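Local coordinates for putative ATP-dependent endonuclease of the OLD family (Thermus scotoductus, PDB 6P74), which degrades linear and supercoiled double-stranded DNA from 5' to 3' as a metal-dependent exonuclease and also hydrolyses ATP when stimulated by DNA, at residues A[63-66]-A[67-70]; A[184-187]-A[188-191]; A[294-297]-A[298-302]; A[517-520]-A[521-525]. All coordinates share one frame; numbering follows the deposited sequence.

Overall arrangement
The four contacts are local and follow one another along the chain. Contacts 1 and 3 lie in the N- and C-terminal parts of the ATPase domain, and contact 2 in the dimerization region between them. Contact 1 is a surface loop leading into strand 70-76 of the antiparallel sheet. Contact 2 starts helix 187-205 of the dimerization region, its centre about 52 Å from that of contact 1. Contact 3 ends helix 284-299, which links two strands of the mixed ATPase sheet. Contact 4 closes helix 513-523 of the Toprim domain. Its centre is about 74 Å from that of contact 2, in line with a nuclease domain that faces away from the dimerization region.

Contact 1 of 4, residues A[63-66]-A[67-70]; sequences NFDT and TRAI
Asp65 meets both Thr67 and Arg68 with its carboxylate, one oxygen to each. This is an Asx turn in the surface loop that leads from helix 34-45 into strand 70-76 of the ATPase domain. OD1 of Asp65 accepts the backbone N of Thr67 at 3.2 Å. The N-H comes to its anti side, 28° out of the carboxylate plane, and the bond is bent. Asp65 CG lies opposite its own backbone N (chi1 -155°), which turns the carboxylate forward along the chain. The other oxygen, OD2, is 3.6 Å from NE of Arg68. It sits well out of the guanidinium plane, so this salt bridge works through charge and not through a directed N-H. The Arg68 chain is extended as it passes the carboxylate. ND2 of Asn63 lies over one face of the guanidinium, near its rim. Glu14 gives Arg68 NH1 a second acidic partner and ties the turn to strand 13-19. Phe64 packs on Gly31 of the second subunit, a residue assigned to that subunit's ATP site. Within the turn, OG1 of Thr66 donates to O of Asp65 at 2.6 Å, in the carbonyl plane and on a lone pair.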
loop_
_atom_site.group_PDB
_atom_site.type_symbol
_atom_site.label_atom_id
_atom_site.label_comp_id
_atom_site.label_asym_id
_atom_site.label_seq_id
_atom_site.Cartn_x
_atom_site.Cartn_y
_atom_site.Cartn_z
ATOM N N ASN A 63 10.470 0.107 12.572
ATOM C CA ASN A 63 10.299 1.255 13.475
ATOM C C ASN A 63 10.555 2.593 12.771
ATOM O O ASN A 63 10.793 3.614 13.436
ATOM C CB ASN A 63 11.205 1.147 14.710
ATOM C CG ASN A 63 11.285 -0.262 15.265
ATOM O OD1 ASN A 63 10.266 -0.929 15.459
ATOM N ND2 ASN A 63 12.508 -0.725 15.522
ATOM N N PHE A 64 10.493 2.609 11.435
ATOM C CA PHE A 64 10.911 3.769 10.642
ATOM C C PHE A 64 12.334 4.191 11.020
ATOM O O PHE A 64 12.661 5.378 11.070
ATOM C CB PHE A 64 9.937 4.952 10.799
ATOM C CG PHE A 64 8.560 4.744 10.168
ATOM C CD1 PHE A 64 8.153 3.505 9.687
ATOM C CD2 PHE A 64 7.673 5.819 10.061
ATOM C CE1 PHE A 64 6.886 3.340 9.118
ATOM C CE2 PHE A 64 6.411 5.660 9.494
ATOM C CZ PHE A 64 6.017 4.420 9.022
ATOM N N ASP A 65 13.192 3.202 11.289
ATOM C CA ASP A 65 14.510 3.436 11.877
ATOM C C ASP A 65 15.474 4.155 10.931
ATOM O O ASP A 65 15.832 5.315 11.166
ATOM C CB ASP A 65 15.121 2.108 12.330
ATOM C CG ASP A 65 16.128 2.281 13.446
ATOM O OD1 ASP A 65 17.046 3.107 13.293
ATOM O OD2 ASP A 65 15.994 1.596 14.481
ATOM N N THR A 66 15.911 3.470 9.873
ATOM C CA THR A 66 16.844 3.904 8.831
ATOM C C THR A 66 18.305 3.911 9.295
ATOM O O THR A 66 19.190 4.069 8.457
ATOM C CB THR A 66 16.515 5.284 8.213
ATOM O OG1 THR A 66 16.960 6.353 9.068
ATOM C CG2 THR A 66 15.026 5.412 7.908
ATOM N N THR A 67 18.593 3.757 10.586
ATOM C CA THR A 67 19.942 3.389 10.994
ATOM C C THR A 67 20.195 1.906 10.819
ATOM O O THR A 67 21.320 1.453 11.059
ATOM C CB THR A 67 20.202 3.766 12.449
ATOM O OG1 THR A 67 20.071 5.188 12.606
ATOM C CG2 THR A 67 21.589 3.306 12.879
ATOM N N ARG A 68 19.176 1.150 10.431
ATOM C CA ARG A 68 19.300 -0.258 10.106
ATOM C C ARG A 68 19.146 -0.444 8.605
ATOM O O ARG A 68 18.433 0.308 7.938
ATOM C CB ARG A 68 18.243 -1.084 10.832
ATOM C CG ARG A 68 18.286 -0.969 12.327
ATOM C CD ARG A 68 17.160 -1.771 12.907
ATOM N NE ARG A 68 17.187 -1.785 14.358
ATOM C CZ ARG A 68 16.385 -2.543 15.092
ATOM N NH1 ARG A 68 15.512 -3.335 14.486
ATOM N NH2 ARG A 68 16.459 -2.512 16.418
ATOM N N ALA A 69 19.806 -1.458 8.075
ATOM C CA ALA A 69 19.761 -1.732 6.649
ATOM C C ALA A 69 18.683 -2.768 6.360
ATOM O O ALA A 69 18.661 -3.838 6.976
ATOM C CB ALA A 69 21.119 -2.223 6.146
ATOM N N ILE A 70 17.793 -2.441 5.428
ATOM C CA ILE A 70 16.888 -3.439 4.876
ATOM C C ILE A 70 17.681 -4.423 4.020
ATOM O O ILE A 70 18.511 -4.023 3.193
ATOM C CB ILE A 70 15.781 -2.754 4.064
ATOM C CG1 ILE A 70 14.901 -1.912 4.994
ATOM C CG2 ILE A 70 14.975 -3.787 3.289
ATOM C CD1 ILE A 70 13.983 -0.920 4.273
#

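Contact 2 of 4, residues A[184-187]-A[188-191]; sequences LRTE and QVKQ
Lys190 N donates to Thr186 O at 3.0 Å, and Gln191 N donates to Glu187 O at 3.1 Å. These two backbone bonds form the first turn of the helix. Thr186 also takes the backbone N of Val189 on its OG1, at 2.9 Å. Its chi1 of 59° turns OG1 to the N-H of Val189, but the exact place of OG1 is less sure, because it is modelled too close to a neighbour. Thr186 is thus the N-cap of helix 187-205, in the dimerization region, and the short link from helix 170-184 ends here. Outside the cap, Arg185 CB touches Lys190 CG at 4.1 Å, an aliphatic contact beside the turn. The guanidinium of Arg185 is directed to Glu178 and Asp182, acids of the preceding helix. Glu187 and Gln191 run side by side and point the same way, one turn apart. Their flat ends are turned 68° against each other, and Glu187 OE2 is 3.7 Å from Gln191 NE2. On the buried side, Val189 CG1 reaches CA of Arg185 at 4.1 Å. Val189 also packs on Val163 of the second subunit, and Leu184 on Phe173 of that subunit.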
loop_
_atom_site.group_PDB
_atom_site.type_symbol
_atom_site.label_atom_id
_atom_site.label_comp_id
_atom_site.label_asym_id
_atom_site.label_seq_id
_atom_site.Cartn_x
_atom_site.Cartn_y
_atom_site.Cartn_z
ATOM N N LEU A 184 -13.261 6.525 -34.869
ATOM C CA LEU A 184 -13.252 7.262 -33.612
ATOM C C LEU A 184 -12.698 8.669 -33.770
ATOM O O LEU A 184 -13.114 9.581 -33.043
ATOM C CB LEU A 184 -12.425 6.512 -32.571
ATOM C CG LEU A 184 -12.912 5.105 -32.264
ATOM C CD1 LEU A 184 -12.187 4.569 -31.035
ATOM C CD2 LEU A 184 -14.431 5.102 -32.081
ATOM N N ARG A 185 -11.771 8.868 -34.705
ATOM C CA ARG A 185 -10.999 10.103 -34.753
ATOM C C ARG A 185 -12.026 11.002 -35.447
ATOM O O ARG A 185 -12.091 11.122 -36.669
ATOM C CB ARG A 185 -9.650 9.844 -35.404
ATOM C CG ARG A 185 -8.683 9.242 -34.371
ATOM C CD ARG A 185 -7.237 9.332 -34.798
ATOM N NE ARG A 185 -6.969 8.325 -35.813
ATOM C CZ ARG A 185 -6.222 7.249 -35.610
ATOM N NH1 ARG A 185 -5.643 7.063 -34.425
ATOM N NH2 ARG A 185 -6.046 6.374 -36.596
ATOM N N THR A 186 -12.821 11.657 -34.602
ATOM C CA THR A 186 -13.584 12.856 -34.937
ATOM C C THR A 186 -12.632 14.048 -34.974
ATOM O O THR A 186 -11.514 13.976 -34.453
ATOM C CB THR A 186 -14.589 13.027 -33.788
ATOM O OG1 THR A 186 -13.876 13.158 -32.554
ATOM C CG2 THR A 186 -15.557 11.854 -33.695
ATOM N N GLU A 187 -13.071 15.155 -35.577
ATOM C CA GLU A 187 -12.276 16.379 -35.539
ATOM C C GLU A 187 -11.967 16.810 -34.102
ATOM O O GLU A 187 -10.849 17.248 -33.808
ATOM C CB GLU A 187 -12.999 17.494 -36.286
ATOM C CG GLU A 187 -12.211 18.790 -36.360
ATOM C CD GLU A 187 -12.931 19.886 -37.157
ATOM O OE1 GLU A 187 -14.074 19.626 -37.618
ATOM O OE2 GLU A 187 -12.349 20.998 -37.319
ATOM N N GLN A 188 -12.945 16.710 -33.192
ATOM C CA GLN A 188 -12.689 17.108 -31.808
ATOM C C GLN A 188 -11.696 16.162 -31.143
ATOM O O GLN A 188 -10.846 16.598 -30.357
ATOM C CB GLN A 188 -13.990 17.164 -30.993
ATOM C CG GLN A 188 -13.819 17.903 -29.636
ATOM C CD GLN A 188 -14.893 17.568 -28.590
ATOM O OE1 GLN A 188 -15.792 16.751 -28.827
ATOM N NE2 GLN A 188 -14.788 18.203 -27.420
ATOM N N VAL A 189 -11.786 14.866 -31.450
ATOM C CA VAL A 189 -10.842 13.903 -30.897
ATOM C C VAL A 189 -9.419 14.248 -31.320
ATOM O O VAL A 189 -8.485 14.215 -30.505
ATOM C CB VAL A 189 -11.227 12.473 -31.314
ATOM C CG1 VAL A 189 -10.095 11.509 -30.997
ATOM C CG2 VAL A 189 -12.503 12.035 -30.604
ATOM N N LYS A 190 -9.235 14.605 -32.596
ATOM C CA LYS A 190 -7.901 14.900 -33.099
ATOM C C LYS A 190 -7.331 16.166 -32.465
ATOM O O LYS A 190 -6.127 16.227 -32.190
ATOM C CB LYS A 190 -7.931 14.995 -34.623
ATOM C CG LYS A 190 -8.294 13.660 -35.277
ATOM C CD LYS A 190 -8.753 13.830 -36.720
ATOM C CE LYS A 190 -7.610 13.682 -37.710
ATOM N NZ LYS A 190 -8.110 13.750 -39.116
ATOM N N GLN A 191 -8.176 17.179 -32.206
ATOM C CA GLN A 191 -7.691 18.380 -31.525
ATOM C C GLN A 191 -7.359 18.102 -30.060
ATOM O O GLN A 191 -6.399 18.670 -29.531
ATOM C CB GLN A 191 -8.703 19.525 -31.641
ATOM C CG GLN A 191 -8.625 20.293 -32.961
ATOM C CD GLN A 191 -9.655 21.407 -33.070
ATOM O OE1 GLN A 191 -9.868 22.162 -32.122
ATOM N NE2 GLN A 191 -10.302 21.511 -34.230
#

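Contact 3 of 4, residues A[294-297]-A[298-302]; sequences LCEM and ADKDQ
Met297 lies across the amide end of Gln302, its SD 3.9 Å from OE1 and its CG equally near that oxygen. The Gln302 chain is fully extended, with CG opposite the backbone N (chi1 178°), and this carries the amide back to the thioether, which it crosses at a slant. NE2 of Gln302 donates to the carbonyls of Phe263 and Glu268. OE1 is buried here and has no hydrogen-bond partner in the model. Met297 itself packs on Phe260 and Arg264 of helix 246-266.

The backbones of these two residues also meet. Gln302 N donates to Met297 O at 2.8 Å, with a C=O...N angle of 165°. Asp301 has a positive phi of 71°, and its N donates to Ala298 O at 3.1 Å. This is a Schellman motif, and it closes helix 284-299, the crossover helix of a beta-alpha-beta unit between strands 272-276 and 304-308. Before it, Ala298 N, Asp299 N and Lys300 N make regular helical bonds to Leu294 O, Cys295 O and Glu296 O.

On the outer side, Glu296 OE2 forms a salt bridge with Lys300 NZ at 3.4 Å, and as a hydrogen bond it is weak. The Lys300 chain bends near its end to bring NZ to the carboxylate. Glu296 OE1 pairs with Arg292, and the carboxylate of Asp299 with Arg319.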
loop_
_atom_site.group_PDB
_atom_site.type_symbol
_atom_site.label_atom_id
_atom_site.label_comp_id
_atom_site.label_asym_id
_atom_site.label_seq_id
_atom_site.Cartn_x
_atom_site.Cartn_y
_atom_site.Cartn_z
ATOM N N LEU A 294 -4.012 -25.997 -8.654
ATOM C CA LEU A 294 -2.694 -25.502 -8.297
ATOM C C LEU A 294 -1.797 -26.639 -7.827
ATOM O O LEU A 294 -0.612 -26.688 -8.186
ATOM C CB LEU A 294 -2.820 -24.411 -7.233
ATOM C CG LEU A 294 -3.476 -23.137 -7.776
ATOM C CD1 LEU A 294 -3.858 -22.185 -6.659
ATOM C CD2 LEU A 294 -2.569 -22.432 -8.789
ATOM N N CYS A 295 -2.358 -27.594 -7.076
ATOM C CA CYS A 295 -1.559 -28.718 -6.602
ATOM C C CYS A 295 -1.112 -29.617 -7.746
ATOM O O CYS A 295 0.009 -30.137 -7.726
ATOM C CB CYS A 295 -2.337 -29.539 -5.578
ATOM S SG CYS A 295 -2.589 -28.743 -3.996
ATOM N N GLU A 296 -1.976 -29.859 -8.738
ATOM C CA GLU A 296 -1.527 -30.687 -9.852
ATOM C C GLU A 296 -0.367 -30.018 -10.589
ATOM O O GLU A 296 0.623 -30.674 -10.932
ATOM C CB GLU A 296 -2.680 -30.998 -10.807
ATOM C CG GLU A 296 -2.290 -32.056 -11.856
ATOM C CD GLU A 296 -3.306 -32.230 -12.988
ATOM O OE1 GLU A 296 -4.474 -31.827 -12.822
ATOM O OE2 GLU A 296 -2.930 -32.778 -14.053
ATOM N N MET A 297 -0.442 -28.700 -10.795
ATOM C CA MET A 297 0.614 -28.016 -11.538
ATOM C C MET A 297 1.914 -27.969 -10.746
ATOM O O MET A 297 3.005 -28.097 -11.320
ATOM C CB MET A 297 0.166 -26.610 -11.907
ATOM C CG MET A 297 -1.176 -26.574 -12.589
ATOM S SD MET A 297 -1.312 -25.207 -13.742
ATOM C CE MET A 297 -1.158 -23.793 -12.670
ATOM N N ALA A 298 1.823 -27.769 -9.430
ATOM C CA ALA A 298 3.022 -27.791 -8.604
ATOM C C ALA A 298 3.643 -29.184 -8.566
ATOM O O ALA A 298 4.865 -29.326 -8.691
ATOM C CB ALA A 298 2.696 -27.311 -7.194
ATOM N N ASP A 299 2.821 -30.221 -8.399
ATOM C CA ASP A 299 3.352 -31.578 -8.278
ATOM C C ASP A 299 3.950 -32.064 -9.594
ATOM O O ASP A 299 5.001 -32.718 -9.606
ATOM C CB ASP A 299 2.245 -32.525 -7.814
ATOM C CG ASP A 299 1.812 -32.274 -6.373
ATOM O OD1 ASP A 299 2.497 -31.500 -5.663
ATOM O OD2 ASP A 299 0.781 -32.849 -5.955
ATOM N N LYS A 300 3.281 -31.770 -10.708
ATOM C CA LYS A 300 3.749 -32.024 -12.061
ATOM C C LYS A 300 4.959 -31.173 -12.430
ATOM O O LYS A 300 5.506 -31.350 -13.519
ATOM C CB LYS A 300 2.586 -31.766 -13.031
ATOM C CG LYS A 300 2.883 -31.965 -14.487
ATOM C CD LYS A 300 1.800 -31.341 -15.374
ATOM C CE LYS A 300 0.439 -32.002 -15.190
ATOM N NZ LYS A 300 -0.589 -31.340 -16.048
ATOM N N ASP A 301 5.375 -30.246 -11.568
ATOM C CA ASP A 301 6.577 -29.438 -11.784
ATOM C C ASP A 301 6.401 -28.407 -12.896
ATOM O O ASP A 301 7.378 -27.952 -13.501
ATOM C CB ASP A 301 7.791 -30.318 -12.076
ATOM C CG ASP A 301 8.908 -30.086 -11.093
ATOM O OD1 ASP A 301 8.960 -28.964 -10.540
ATOM O OD2 ASP A 301 9.727 -31.009 -10.873
ATOM N N GLN A 302 5.159 -28.023 -13.154
ATOM C CA GLN A 302 4.831 -27.052 -14.182
ATOM C C GLN A 302 4.886 -25.618 -13.683
ATOM O O GLN A 302 4.859 -24.688 -14.494
ATOM C CB GLN A 302 3.433 -27.347 -14.733
ATOM C CG GLN A 302 2.961 -26.369 -15.777
ATOM C CD GLN A 302 1.607 -26.756 -16.334
ATOM O OE1 GLN A 302 0.913 -27.613 -15.775
ATOM N NE2 GLN A 302 1.230 -26.141 -17.449
#

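Contact 4 of 4, residues A[517-520]-A[521-525]; sequences EAIR and QVTRP
Glu517 accepts Gln521 N on its carbonyl O at 2.8 Å, in the last turns of helix 513-523 of the Toprim domain. Its side chain has two conformers. In the one described here it bends at chi2 (-46°), and OE2 reaches the edge of the Arg524 guanidinium, near its plane. OE2 is then 3.9 Å from NH1 of Arg524, a long and doubtful salt bridge.

Ala518 O takes Val522 N at 3.0 Å. The methyl of Ala518 packs on Val427 and Val429 of strand 426-431, so this side of the helix lies against the parallel sheet.

Ile519 O has two donors from one residue. Thr523 N and Thr523 OG1 each lie 3.1 Å away and reach the oxygen from opposite faces of the carbonyl plane. Thr523 OG1 is set opposite its own carbonyl carbon (chi1 -77°), which turns the hydroxyl back toward the preceding turn. The side chain of Ile519 packs on Leu388 and Phe389 of helix 379-391.

Arg520 O lies over one face of the Arg524 guanidinium, 3.6 Å from NH1. Arg520 NH2 donates to Val505 O. In this conformer Glu517 lies between Arg520 and Arg524, but both bridges are long and provisional. The firmer hold is at Ile519 O, where the Thr523 hydroxyl adds a second bond to the backbone one in the helix's last turn.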
loop_
_atom_site.group_PDB
_atom_site.type_symbol
_atom_site.label_atom_id
_atom_site.label_comp_id
_atom_site.label_asym_id
_atom_site.label_seq_id
_atom_site.Cartn_x
_atom_site.Cartn_y
_atom_site.Cartn_z
ATOM N N GLU A 517 -11.742 -31.617 32.289
ATOM C CA GLU A 517 -10.480 -30.957 32.590
ATOM C C GLU A 517 -9.693 -30.644 31.318
ATOM O O GLU A 517 -9.058 -29.582 31.235
ATOM C CB GLU A 517 -9.662 -31.791 33.577
ATOM C CG GLU A 517 -9.580 -31.114 34.941
ATOM C CD GLU A 517 -9.255 -29.623 34.818
ATOM O OE1 GLU A 517 -10.022 -28.807 35.394
ATOM O OE2 GLU A 517 -8.230 -29.267 34.170
ATOM N N ALA A 518 -9.739 -31.521 30.309
ATOM C CA ALA A 518 -9.133 -31.175 29.024
ATOM C C ALA A 518 -9.683 -29.854 28.496
ATOM O O ALA A 518 -8.923 -28.989 28.023
ATOM C CB ALA A 518 -9.365 -32.287 28.004
ATOM N N ILE A 519 -11.011 -29.674 28.579
ATOM C CA ILE A 519 -11.636 -28.456 28.060
ATOM C C ILE A 519 -11.248 -27.246 28.905
ATOM O O ILE A 519 -10.991 -26.156 28.371
ATOM C CB ILE A 519 -13.161 -28.640 27.961
ATOM C CG1 ILE A 519 -13.480 -29.584 26.799
ATOM C CG2 ILE A 519 -13.855 -27.298 27.691
ATOM C CD1 ILE A 519 -14.735 -30.352 26.964
ATOM N N ARG A 520 -11.149 -27.426 30.226
ATOM C CA ARG A 520 -10.691 -26.339 31.090
ATOM C C ARG A 520 -9.245 -25.949 30.778
ATOM O O ARG A 520 -8.894 -24.769 30.827
ATOM C CB ARG A 520 -10.827 -26.729 32.572
ATOM C CG ARG A 520 -12.247 -26.836 33.080
ATOM C CD ARG A 520 -12.273 -27.016 34.590
ATOM N NE ARG A 520 -13.618 -27.297 35.067
ATOM C CZ ARG A 520 -14.510 -26.362 35.328
ATOM N NH1 ARG A 520 -14.190 -25.085 35.179
ATOM N NH2 ARG A 520 -15.722 -26.702 35.733
ATOM N N GLN A 521 -8.382 -26.923 30.473
ATOM C CA GLN A 521 -6.992 -26.581 30.157
ATOM C C GLN A 521 -6.891 -25.826 28.832
ATOM O O GLN A 521 -6.187 -24.808 28.734
ATOM C CB GLN A 521 -6.118 -27.839 30.128
ATOM C CG GLN A 521 -4.625 -27.551 29.757
ATOM C CD GLN A 521 -3.669 -28.665 30.229
ATOM O OE1 GLN A 521 -3.680 -29.053 31.397
ATOM N NE2 GLN A 521 -2.859 -29.186 29.315
ATOM N N VAL A 522 -7.572 -26.310 27.788
ATOM C CA VAL A 522 -7.453 -25.631 26.497
ATOM C C VAL A 522 -8.073 -24.239 26.551
ATOM O O VAL A 522 -7.711 -23.371 25.752
ATOM C CB VAL A 522 -8.080 -26.454 25.353
ATOM C CG1 VAL A 522 -9.599 -26.254 25.334
ATOM C CG2 VAL A 522 -7.443 -26.062 23.958
ATOM N N THR A 523 -8.984 -24.004 27.500
ATOM C CA THR A 523 -9.618 -22.707 27.686
ATOM C C THR A 523 -8.775 -21.758 28.526
ATOM O O THR A 523 -8.985 -20.541 28.471
ATOM C CB THR A 523 -10.991 -22.903 28.356
ATOM O OG1 THR A 523 -11.937 -23.364 27.386
ATOM C CG2 THR A 523 -11.494 -21.601 28.941
ATOM N N ARG A 524 -7.830 -22.275 29.286
ATOM C CA ARG A 524 -7.142 -21.470 30.293
ATOM C C ARG A 524 -6.201 -20.470 29.634
ATOM O O ARG A 524 -5.297 -20.880 28.892
ATOM C CB ARG A 524 -6.382 -22.387 31.245
ATOM C CG ARG A 524 -6.138 -21.798 32.615
ATOM C CD ARG A 524 -6.356 -22.849 33.715
ATOM N NE ARG A 524 -5.562 -24.056 33.504
ATOM C CZ ARG A 524 -6.039 -25.298 33.614
ATOM N NH1 ARG A 524 -7.318 -25.491 33.934
ATOM N NH2 ARG A 524 -5.239 -26.350 33.412
ATOM N N PRO A 525 -6.361 -19.158 29.880
ATOM C CA PRO A 525 -5.540 -18.115 29.250
ATOM C C PRO A 525 -4.046 -18.296 29.511
ATOM O O PRO A 525 -3.267 -17.427 29.117
ATOM C CB PRO A 525 -6.057 -16.826 29.897
ATOM C CG PRO A 525 -6.728 -17.273 31.174
ATOM C CD PRO A 525 -7.315 -18.601 30.856
#